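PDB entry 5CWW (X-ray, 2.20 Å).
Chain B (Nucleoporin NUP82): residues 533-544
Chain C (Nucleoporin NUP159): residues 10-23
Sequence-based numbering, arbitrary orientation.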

# COMPACT_ATOMS: atom_id res chain seq x y z
N GLY B 533 -2.69 16.93 36.61
CA GLY B 533 -3.96 16.93 35.92
C GLY B 533 -4.00 16.16 34.61
O GLY B 533 -5.02 16.18 33.92
N THR B 534 -2.90 15.49 34.27
CA THR B 534 -2.82 14.76 33.00
C THR B 534 -3.95 13.74 32.84
O THR B 534 -4.68 13.77 31.85
CB THR B 534 -1.47 14.03 32.85
OG1 THR B 534 -0.39 14.97 32.94
CG2 THR B 534 -1.38 13.29 31.52
N GLU B 535 -4.08 12.84 33.81
CA GLU B 535 -5.07 11.78 33.73
C GLU B 535 -6.49 12.35 33.69
O GLU B 535 -7.37 11.80 33.04
CB GLU B 535 -4.93 10.81 34.90
CG GLU B 535 -5.85 9.59 34.81
CD GLU B 535 -5.59 8.57 35.90
OE1 GLU B 535 -6.37 7.61 36.01
OE2 GLU B 535 -4.60 8.73 36.65
N PHE B 536 -6.69 13.46 34.39
CA PHE B 536 -7.98 14.12 34.41
C PHE B 536 -8.32 14.69 33.04
O PHE B 536 -9.41 14.46 32.51
CB PHE B 536 -8.00 15.23 35.46
CG PHE B 536 -9.25 16.06 35.45
CD1 PHE B 536 -10.39 15.62 36.10
CD2 PHE B 536 -9.29 17.27 34.78
CE1 PHE B 536 -11.55 16.38 36.09
CE2 PHE B 536 -10.45 18.03 34.76
CZ PHE B 536 -11.58 17.58 35.42
N ARG B 537 -7.38 15.43 32.46
CA ARG B 537 -7.61 16.08 31.17
C ARG B 537 -7.69 15.08 30.01
O ARG B 537 -8.43 15.29 29.06
CB ARG B 537 -6.51 17.12 30.90
CG ARG B 537 -6.58 18.32 31.84
CD ARG B 537 -5.61 19.42 31.43
NE ARG B 537 -4.22 18.96 31.47
CZ ARG B 537 -3.45 18.98 32.55
NH1 ARG B 537 -3.91 19.44 33.71
NH2 ARG B 537 -2.20 18.53 32.48
N ILE B 538 -6.92 14.00 30.10
CA ILE B 538 -6.96 12.96 29.07
C ILE B 538 -8.32 12.25 29.07
O ILE B 538 -8.83 11.87 28.02
CB ILE B 538 -5.83 11.92 29.25
CG1 ILE B 538 -4.47 12.53 28.92
CG2 ILE B 538 -6.06 10.69 28.36
CD1 ILE B 538 -4.27 12.92 27.45
N ASP B 539 -8.89 12.08 30.26
CA ASP B 539 -10.16 11.40 30.39
C ASP B 539 -11.26 12.16 29.66
O ASP B 539 -12.13 11.56 29.04
CB ASP B 539 -10.53 11.22 31.86
CG ASP B 539 -11.89 10.58 32.05
OD1 ASP B 539 -11.98 9.34 31.96
OD2 ASP B 539 -12.87 11.33 32.29
N LEU B 540 -11.21 13.49 29.75
CA LEU B 540 -12.18 14.34 29.06
C LEU B 540 -12.01 14.23 27.55
O LEU B 540 -12.99 14.19 26.81
CB LEU B 540 -12.02 15.79 29.51
CG LEU B 540 -12.16 16.04 31.01
CD1 LEU B 540 -11.96 17.51 31.33
CD2 LEU B 540 -13.51 15.56 31.52
N LEU B 541 -10.76 14.18 27.11
CA LEU B 541 -10.45 14.09 25.69
C LEU B 541 -10.92 12.76 25.10
O LEU B 541 -11.46 12.72 23.99
CB LEU B 541 -8.94 14.26 25.48
CG LEU B 541 -8.45 14.29 24.03
CD1 LEU B 541 -7.30 15.27 23.89
CD2 LEU B 541 -8.00 12.90 23.59
N ALA B 542 -10.73 11.68 25.85
CA ALA B 542 -11.19 10.36 25.42
C ALA B 542 -12.72 10.30 25.42
O ALA B 542 -13.32 9.54 24.66
CB ALA B 542 -10.62 9.28 26.31
N LYS B 543 -13.33 11.09 26.29
CA LYS B 543 -14.79 11.19 26.36
C LYS B 543 -15.32 12.11 25.27
O LYS B 543 -16.50 12.05 24.92
CB LYS B 543 -15.22 11.68 27.74
CG LYS B 543 -15.15 10.61 28.82
CD LYS B 543 -15.55 11.17 30.17
CE LYS B 543 -15.54 10.08 31.24
NZ LYS B 543 -15.96 10.60 32.57
N GLY B 544 -14.45 12.97 24.74
CA GLY B 544 -14.80 13.82 23.62
C GLY B 544 -15.17 13.00 22.40
O GLY B 544 -14.63 11.91 22.20
N ALA C 10 3.72 8.46 29.53
CA ALA C 10 2.68 8.36 30.55
C ALA C 10 1.34 8.89 30.03
O ALA C 10 0.29 8.28 30.25
CB ALA C 10 3.09 9.12 31.80
N THR C 11 1.38 10.02 29.34
CA THR C 11 0.18 10.64 28.78
C THR C 11 -0.54 9.70 27.82
O THR C 11 -1.76 9.56 27.88
CB THR C 11 0.52 11.94 28.03
OG1 THR C 11 1.26 12.82 28.89
CG2 THR C 11 -0.74 12.64 27.55
N LEU C 12 0.22 9.07 26.93
CA LEU C 12 -0.36 8.17 25.94
C LEU C 12 -0.83 6.88 26.59
O LEU C 12 -1.84 6.30 26.18
CB LEU C 12 0.65 7.89 24.83
CG LEU C 12 1.04 9.12 24.01
CD1 LEU C 12 2.22 8.83 23.09
CD2 LEU C 12 -0.14 9.64 23.19
N ARG C 13 -0.11 6.43 27.61
CA ARG C 13 -0.56 5.30 28.42
C ARG C 13 -1.92 5.60 29.03
O ARG C 13 -2.79 4.73 29.11
CB ARG C 13 0.45 4.98 29.52
CG ARG C 13 1.53 3.98 29.13
CD ARG C 13 2.06 3.25 30.36
NE ARG C 13 3.03 2.21 30.02
CZ ARG C 13 4.35 2.34 30.11
NH1 ARG C 13 4.90 3.48 30.52
NH2 ARG C 13 5.14 1.33 29.77
N MET C 14 -2.11 6.85 29.46
CA MET C 14 -3.36 7.26 30.09
C MET C 14 -4.50 7.36 29.08
O MET C 14 -5.65 7.10 29.41
CB MET C 14 -3.18 8.60 30.80
CG MET C 14 -2.41 8.50 32.11
SD MET C 14 -2.05 10.10 32.85
CE MET C 14 -1.14 9.59 34.31
N LEU C 15 -4.17 7.73 27.84
CA LEU C 15 -5.16 7.78 26.77
C LEU C 15 -5.70 6.38 26.52
O LEU C 15 -6.91 6.17 26.43
CB LEU C 15 -4.55 8.36 25.50
CG LEU C 15 -5.41 8.31 24.23
CD1 LEU C 15 -6.65 9.18 24.37
CD2 LEU C 15 -4.60 8.73 23.01
N ARG C 16 -4.79 5.42 26.41
CA ARG C 16 -5.14 4.02 26.20
C ARG C 16 -6.06 3.52 27.32
O ARG C 16 -7.18 3.08 27.05
CB ARG C 16 -3.86 3.17 26.12
CG ARG C 16 -3.99 1.69 26.51
CD ARG C 16 -5.04 0.96 25.70
NE ARG C 16 -4.89 -0.49 25.77
CZ ARG C 16 -5.37 -1.26 26.73
NH1 ARG C 16 -6.05 -0.74 27.75
NH2 ARG C 16 -5.18 -2.57 26.68
N GLU C 17 -5.59 3.61 28.56
CA GLU C 17 -6.38 3.15 29.70
C GLU C 17 -7.71 3.89 29.77
O GLU C 17 -8.73 3.31 30.14
CB GLU C 17 -5.61 3.34 31.01
CG GLU C 17 -4.35 2.48 31.12
CD GLU C 17 -4.64 0.99 30.94
OE1 GLU C 17 -5.68 0.52 31.45
OE2 GLU C 17 -3.83 0.30 30.29
N SER C 18 -7.70 5.16 29.40
CA SER C 18 -8.92 5.96 29.39
C SER C 18 -9.89 5.47 28.32
O SER C 18 -11.09 5.34 28.57
CB SER C 18 -8.60 7.43 29.17
OG SER C 18 -9.78 8.19 29.03
N LEU C 19 -9.37 5.19 27.13
CA LEU C 19 -10.18 4.66 26.04
C LEU C 19 -10.70 3.26 26.39
O LEU C 19 -11.79 2.88 25.96
CB LEU C 19 -9.37 4.61 24.74
CG LEU C 19 -9.07 5.96 24.08
CD1 LEU C 19 -8.03 5.80 22.99
CD2 LEU C 19 -10.35 6.58 23.53
N ALA C 20 -9.92 2.51 27.16
CA ALA C 20 -10.32 1.18 27.58
C ALA C 20 -11.50 1.23 28.55
O ALA C 20 -12.38 0.37 28.50
CB ALA C 20 -9.14 0.46 28.23
N ARG C 21 -11.52 2.23 29.43
CA ARG C 21 -12.60 2.37 30.41
C ARG C 21 -13.94 2.63 29.73
O ARG C 21 -14.95 2.02 30.08
CB ARG C 21 -12.30 3.50 31.39
CG ARG C 21 -11.26 3.17 32.45
CD ARG C 21 -11.29 4.17 33.60
NE ARG C 21 -11.02 5.54 33.15
CZ ARG C 21 -9.81 6.09 33.07
NH1 ARG C 21 -8.73 5.40 33.39
NH2 ARG C 21 -9.69 7.34 32.65
N VAL C 22 -13.94 3.53 28.76
CA VAL C 22 -15.15 3.85 28.01
C VAL C 22 -15.58 2.65 27.17
O VAL C 22 -16.77 2.48 26.89
CB VAL C 22 -14.94 5.08 27.09
CG1 VAL C 22 -16.22 5.42 26.33
CG2 VAL C 22 -14.47 6.27 27.90
N GLY C 23 -14.62 1.82 26.80
CA GLY C 23 -14.87 0.68 25.95
C GLY C 23 -14.65 1.05 24.50
O GLY C 23 -14.39 2.22 24.20

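How do the two backbones lie against each other? Each stretch is essentially one helix: that of Nup82 runs from Thr B534 to Lys B543, and the Nup159 stretch, already helical at Ala C10, stays helical through Val C22. Their N-to-C directions differ by 49°, so the chains run the same general way but cross obliquely, and the axes approach to 9.0 Å. The CA atoms of Asp B539 and Ser C18 are 5.7 Å apart, and those of Ala B542 and Leu C19 5.8 Å; such spacing is close for helices. Gly B533 occupies the N-cap position, with backbone angles that favor glycine.

What fills the middle of the contact? Ile B538 acts as a knob, its side chain seated in a hole formed by Thr C11, Met C14, Leu C15 and Ser C18. Its two branches reach different parts of that hole: CD1 lies 3.5 Å from CG2 of Thr C11, while CG2 of Ile B538 comes within 3.4 Å of CA of Leu C15, packing against the backbone itself. Leu B541 adds to this apolar patch from the side, its CD2 4.0 Å from CD1 of Leu C15.

Why can the helices come so close one turn further on? Ala B542 points toward the partner with nothing beyond a methyl group, and its CB lies a tight 3.0 Å from OG of Ser C18 and 3.9 Å from CD2 of Leu C19. The serine hydroxyl pays a price for this position, since the contact buries it and OG has no hydrogen-bonding partner in the model.

Where does charge enter? Arg C21 forms a salt bridge with Asp B539: NH2 of Arg C21 donates a nearly straight hydrogen bond, 3.1 Å long, to OD1 of Asp B539, which lies near the guanidinium plane, at its edge. The other carboxylate oxygen is engaged within its own helix, OD2 of Asp B539 standing 3.2 Å from NZ of Lys B543. Glu B535 adds only a looser electrostatic attraction, with its OE1 4.2 Å from NH1 of Arg C21 and well out of the guanidinium plane.

What packs against the first turn of the Nup82 helix? Met C14 extends its side chain alongside it, placing SD 3.5 Å from CG2 of Thr B534 and 3.6 Å from CB of Glu B535, and CG2 of Thr B534 lies 3.8 Å from OG1 of Thr C11. These are van der Waals contacts, and those of Met C14 are well suited to a long, flexible thioether.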